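Local coordinates for protein RTX-adhesin (Marinomonas primoryensis, PDB 5IRB) that helps bind its Antarctic bacterium to diatoms and ice as a 1.5-MDa calcium-binding adhesin, this chain being one piece of it, at residues 147-159 with 176-190. Sequence-based numbering, arbitrary orientation.
With CA (calcium ion), chain J.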
loop_
_atom_site.group_PDB
_atom_site.type_symbol
_atom_site.label_atom_id
_atom_site.label_comp_id
_atom_site.label_asym_id
_atom_site.label_seq_id
_atom_site.Cartn_x
_atom_site.Cartn_y
_atom_site.Cartn_z
ATOM N N GLY A 147 -2.511 7.355 12.356
ATOM C CA GLY A 147 -2.863 8.741 12.163
ATOM C C GLY A 147 -2.215 9.311 10.921
ATOM O O GLY A 147 -2.619 10.369 10.456
ATOM N N ASP A 148 -1.261 8.594 10.346
ATOM C CA ASP A 148 -0.614 9.058 9.114
ATOM C C ASP A 148 -1.558 9.012 7.919
ATOM O O ASP A 148 -2.505 8.219 7.897
ATOM C CB ASP A 148 0.636 8.219 8.792
ATOM C CG ASP A 148 1.828 8.538 9.714
ATOM O OD1 ASP A 148 1.771 9.566 10.419
ATOM O OD2 ASP A 148 2.818 7.763 9.707
ATOM N N THR A 149 -1.277 9.852 6.924
ATOM C CA THR A 149 -2.065 9.900 5.706
ATOM C C THR A 149 -1.615 8.841 4.704
ATOM O O THR A 149 -0.423 8.683 4.437
ATOM C CB THR A 149 -1.992 11.291 5.064
ATOM O OG1 THR A 149 -2.507 12.246 5.990
ATOM C CG2 THR A 149 -2.840 11.365 3.814
ATOM N N VAL A 150 -2.589 8.098 4.177
ATOM C CA VAL A 150 -2.362 7.142 3.095
ATOM C C VAL A 150 -3.067 7.642 1.846
ATOM O O VAL A 150 -4.249 7.974 1.896
ATOM C CB VAL A 150 -2.864 5.741 3.474
ATOM C CG1 VAL A 150 -2.830 4.775 2.256
ATOM C CG2 VAL A 150 -2.026 5.193 4.617
ATOM N N SER A 151 -2.335 7.758 0.745
ATOM C CA SER A 151 -2.946 8.247 -0.479
ATOM C C SER A 151 -2.554 7.436 -1.721
ATOM O O SER A 151 -1.541 6.726 -1.746
ATOM C CB SER A 151 -2.615 9.721 -0.682
ATOM O OG SER A 151 -1.234 9.919 -0.834
ATOM N N MET A 152 -3.390 7.534 -2.747
ATOM C CA MET A 152 -3.186 6.810 -3.993
ATOM C C MET A 152 -4.023 7.498 -5.043
ATOM O O MET A 152 -5.088 8.029 -4.725
ATOM C CB MET A 152 -3.581 5.352 -3.842
ATOM C CG MET A 152 -5.043 5.167 -3.481
ATOM S SD MET A 152 -5.321 3.571 -2.725
ATOM C CE MET A 152 -4.871 3.993 -1.037
ATOM N N THR A 153 -3.536 7.529 -6.278
ATOM C CA THR A 153 -4.306 8.094 -7.370
ATOM C C THR A 153 -4.567 6.999 -8.410
ATOM O O THR A 153 -3.637 6.457 -9.017
ATOM C CB THR A 153 -3.586 9.275 -8.020
ATOM O OG1 THR A 153 -3.298 10.250 -7.020
ATOM C CG2 THR A 153 -4.466 9.912 -9.074
ATOM N N ILE A 154 -5.841 6.680 -8.596
ATOM C CA ILE A 154 -6.241 5.504 -9.364
ATOM C C ILE A 154 -7.165 5.955 -10.478
ATOM O O ILE A 154 -8.255 6.473 -10.217
ATOM C CB ILE A 154 -6.932 4.442 -8.479
ATOM C CG1 ILE A 154 -6.014 4.045 -7.326
ATOM C CG2 ILE A 154 -7.306 3.190 -9.310
ATOM C CD1 ILE A 154 -6.654 3.149 -6.291
ATOM N N ASN A 155 -6.700 5.792 -11.714
ATOM C CA ASN A 155 -7.407 6.285 -12.891
ATOM C C ASN A 155 -7.674 7.778 -12.785
ATOM O O ASN A 155 -8.740 8.263 -13.161
ATOM C CB ASN A 155 -8.720 5.527 -13.070
ATOM C CG ASN A 155 -9.323 5.716 -14.445
ATOM O OD1 ASN A 155 -8.599 5.869 -15.425
ATOM N ND2 ASN A 155 -10.652 5.708 -14.524
ATOM N N GLY A 156 -6.699 8.513 -12.264
ATOM C CA GLY A 156 -6.842 9.955 -12.125
ATOM C C GLY A 156 -7.586 10.408 -10.888
ATOM O O GLY A 156 -7.663 11.603 -10.614
ATOM N N THR A 157 -8.110 9.475 -10.107
ATOM C CA THR A 157 -8.844 9.878 -8.916
ATOM C C THR A 157 -8.023 9.620 -7.671
ATOM O O THR A 157 -7.547 8.503 -7.436
ATOM C CB THR A 157 -10.187 9.129 -8.789
ATOM O OG1 THR A 157 -11.053 9.508 -9.868
ATOM C CG2 THR A 157 -10.856 9.433 -7.446
ATOM N N LEU A 158 -7.880 10.677 -6.876
ATOM C CA LEU A 158 -7.174 10.629 -5.613
ATOM C C LEU A 158 -8.023 9.979 -4.547
ATOM O O LEU A 158 -9.130 10.429 -4.285
ATOM C CB LEU A 158 -6.784 12.042 -5.174
ATOM C CG LEU A 158 -6.028 12.144 -3.847
ATOM C CD1 LEU A 158 -4.711 11.400 -3.889
ATOM C CD2 LEU A 158 -5.826 13.621 -3.499
ATOM N N TYR A 159 -7.514 8.923 -3.936
ATOM C CA TYR A 159 -8.172 8.341 -2.775
ATOM C C TYR A 159 -7.285 8.538 -1.555
ATOM O O TYR A 159 -6.088 8.283 -1.626
ATOM C CB TYR A 159 -8.463 6.852 -2.981
ATOM C CG TYR A 159 -9.463 6.533 -4.083
ATOM C CD1 TYR A 159 -9.069 6.425 -5.421
ATOM C CD2 TYR A 159 -10.812 6.331 -3.774
ATOM C CE1 TYR A 159 -10.008 6.096 -6.428
ATOM C CE2 TYR A 159 -11.743 6.015 -4.766
ATOM C CZ TYR A 159 -11.332 5.895 -6.078
ATOM O OH TYR A 159 -12.274 5.595 -7.021
ATOM N N SER A 176 -14.577 0.720 -11.332
ATOM C CA SER A 176 -14.295 1.190 -12.680
ATOM C C SER A 176 -12.938 1.885 -12.780
ATOM O O SER A 176 -12.283 1.788 -13.819
ATOM C CB SER A 176 -15.408 2.122 -13.171
ATOM O OG SER A 176 -15.816 3.023 -12.156
ATOM N N ASP A 177 -12.497 2.565 -11.715
ATOM C CA ASP A 177 -11.130 3.081 -11.719
ATOM C C ASP A 177 -10.136 1.934 -11.732
ATOM O O ASP A 177 -9.182 1.937 -12.501
ATOM C CB ASP A 177 -10.858 4.017 -10.521
ATOM C CG ASP A 177 -11.633 5.315 -10.621
ATOM O OD1 ASP A 177 -11.879 5.765 -11.768
ATOM O OD2 ASP A 177 -11.993 5.878 -9.568
ATOM N N LEU A 178 -10.372 0.941 -10.891
ATOM C CA LEU A 178 -9.479 -0.205 -10.828
ATOM C C LEU A 178 -9.501 -0.996 -12.133
ATOM O O LEU A 178 -8.487 -1.565 -12.523
ATOM C CB LEU A 178 -9.843 -1.106 -9.640
ATOM C CG LEU A 178 -9.490 -0.496 -8.266
ATOM C CD1 LEU A 178 -10.179 -1.213 -7.107
ATOM C CD2 LEU A 178 -7.977 -0.506 -8.058
ATOM N N ALA A 179 -10.654 -1.041 -12.800
ATOM C CA ALA A 179 -10.746 -1.689 -14.115
ATOM C C ALA A 179 -9.866 -0.998 -15.160
ATOM O O ALA A 179 -9.443 -1.629 -16.137
ATOM C CB ALA A 179 -12.198 -1.736 -14.600
ATOM N N GLN A 180 -9.606 0.293 -14.962
ATOM C CA GLN A 180 -8.884 1.080 -15.953
ATOM C C GLN A 180 -7.447 1.403 -15.592
ATOM O O GLN A 180 -6.725 1.963 -16.405
ATOM C CB GLN A 180 -9.647 2.363 -16.227
ATOM C CG GLN A 180 -10.880 2.125 -17.053
ATOM C CD GLN A 180 -11.839 3.289 -17.027
ATOM O OE1 GLN A 180 -11.648 4.282 -17.732
ATOM N NE2 GLN A 180 -12.885 3.176 -16.213
ATOM N N ASP A 181 -7.031 1.071 -14.377
ATOM C CA ASP A 181 -5.707 1.435 -13.903
ATOM C C ASP A 181 -5.183 0.249 -13.108
ATOM O O ASP A 181 -5.488 0.122 -11.918
ATOM C CB ASP A 181 -5.775 2.697 -13.015
ATOM C CG ASP A 181 -4.408 3.279 -12.690
ATOM O OD1 ASP A 181 -3.383 2.678 -13.066
ATOM O OD2 ASP A 181 -4.354 4.334 -12.016
ATOM N N ASN A 182 -4.397 -0.620 -13.735
ATOM C CA ASN A 182 -4.019 -1.865 -13.068
ATOM C C ASN A 182 -2.693 -1.807 -12.320
ATOM O O ASN A 182 -2.282 -2.786 -11.694
ATOM C CB ASN A 182 -4.007 -3.028 -14.064
ATOM C CG ASN A 182 -2.988 -2.858 -15.177
ATOM O OD1 ASN A 182 -2.121 -1.988 -15.133
ATOM N ND2 ASN A 182 -3.102 -3.705 -16.199
ATOM N N SER A 183 -2.053 -0.643 -12.350
ATOM C CA SER A 183 -0.830 -0.430 -11.598
ATOM C C SER A 183 -0.763 1.011 -11.079
ATOM O O SER A 183 -0.776 1.968 -11.849
ATOM C CB SER A 183 0.394 -0.746 -12.452
ATOM O OG SER A 183 1.566 -0.601 -11.669
ATOM N N PHE A 184 -0.658 1.155 -9.768
ATOM C CA PHE A 184 -0.552 2.487 -9.166
ATOM C C PHE A 184 0.301 2.551 -7.895
ATOM O O PHE A 184 0.486 1.550 -7.207
ATOM C CB PHE A 184 -1.958 3.015 -8.888
ATOM C CG PHE A 184 -2.780 2.103 -8.037
ATOM C CD1 PHE A 184 -2.666 2.130 -6.657
ATOM C CD2 PHE A 184 -3.660 1.201 -8.627
ATOM C CE1 PHE A 184 -3.418 1.282 -5.872
ATOM C CE2 PHE A 184 -4.425 0.345 -7.846
ATOM C CZ PHE A 184 -4.292 0.390 -6.459
ATOM N N GLN A 185 0.838 3.734 -7.605
ATOM C CA GLN A 185 1.526 3.981 -6.348
ATOM C C GLN A 185 0.614 4.310 -5.175
ATOM O O GLN A 185 -0.422 4.964 -5.341
ATOM C CB GLN A 185 2.548 5.093 -6.493
ATOM C CG GLN A 185 3.781 4.659 -7.224
ATOM C CD GLN A 185 5.038 5.150 -6.531
ATOM O OE1 GLN A 185 6.029 4.423 -6.441
ATOM N NE2 GLN A 185 5.000 6.380 -6.015
ATOM N N VAL A 186 0.962 3.733 -4.027
ATOM C CA VAL A 186 0.353 4.039 -2.739
ATOM C C VAL A 186 1.420 4.588 -1.792
ATOM O O VAL A 186 2.500 4.010 -1.690
ATOM C CB VAL A 186 -0.289 2.793 -2.122
ATOM C CG1 VAL A 186 -0.977 3.133 -0.830
ATOM C CG2 VAL A 186 -1.323 2.218 -3.104
ATOM N N SER A 187 1.128 5.694 -1.108
ATOM C CA SER A 187 2.111 6.296 -0.199
ATOM C C SER A 187 1.587 6.535 1.188
ATOM O O SER A 187 0.383 6.758 1.381
ATOM C CB SER A 187 2.589 7.640 -0.728
ATOM O OG SER A 187 3.194 7.503 -1.988
ATOM N N VAL A 188 2.523 6.606 2.131
ATOM C CA VAL A 188 2.214 6.966 3.495
ATOM C C VAL A 188 3.143 8.124 3.813
ATOM O O VAL A 188 4.338 8.072 3.543
ATOM C CB VAL A 188 2.402 5.793 4.518
ATOM C CG1 VAL A 188 3.819 5.198 4.498
ATOM C CG2 VAL A 188 2.070 6.276 5.918
ATOM N N THR A 189 2.585 9.193 4.357
ATOM C CA THR A 189 3.399 10.318 4.741
ATOM C C THR A 189 3.127 10.689 6.198
ATOM O O THR A 189 2.044 10.436 6.722
ATOM C CB THR A 189 3.112 11.509 3.823
ATOM O OG1 THR A 189 1.732 11.862 3.971
ATOM C CG2 THR A 189 3.334 11.119 2.363
ATOM N N GLY A 190 4.113 11.289 6.844
ATOM C CA GLY A 190 3.938 11.734 8.207
ATOM C C GLY A 190 5.181 12.417 8.731
ATOM O O GLY A 190 6.043 12.812 7.954
HETATM CA CA CA J . -1.278 3.314 -13.677
HETATM O O HOH W 1 0.178 9.754 1.847
HETATM O O HOH W 2 0.719 7.563 -3.924
HETATM O O HOH W 3 -0.811 6.901 -6.956
HETATM O O HOH W 4 -4.344 7.464 -11.533
HETATM O O HOH W 5 -11.329 8.268 -12.205
HETATM O O HOH W 6 -12.526 7.026 -16.879
HETATM O O HOH W 7 -1.718 4.895 -11.763
HETATM O O HOH W 8 -1.118 1.148 -14.645
HETATM O O HOH W 9 -2.428 4.922 -14.817
HETATM O O HOH W 10 1.095 3.638 -13.546
#
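Asp181 carries CG anti to its backbone N (chi1 -170°), which brings the carboxylate to the turn of 154-157; Asn155 does the same (chi1 -165°) and extends its amide to Asp177 in the helix. Asp181 OD2 takes the Asn155 N-H almost straight on its anti lone pair, N to OD2 2.8 Å. Its OD1 binds calcium at 2.3 Å; Ser183 O and four waters complete the six ligands, and water 7 also donates to OD2. Asp177 divides its oxygens: OD1 receives Asn155 ND2 at 3.0 Å, the amide and carboxylate planes 60° apart, and OD2 receives Tyr159 OH at 2.6 Å, at the ring's edge. These bonds hold the tip of a beta hairpin, whose type I' turn joins strand 149-154 to strand 157-162, in the middle of three successive beta-sandwich domains, probably bacterial Ig-like. Strand 183-190 runs antiparallel to 149-154, and Ser151 and Ser187 exchange two backbone hydrogen bonds; beyond Met152 and Val186 the strands part, and water 3 links Thr153 N to Gln185 O. On the buried face Ile154 lays CG1 3.7 Å over the Phe184 ring centroid, and Val150 CG1 meets Val186 CG1 at 4.0 Å, with Trp169 and Ile114 packing alongside.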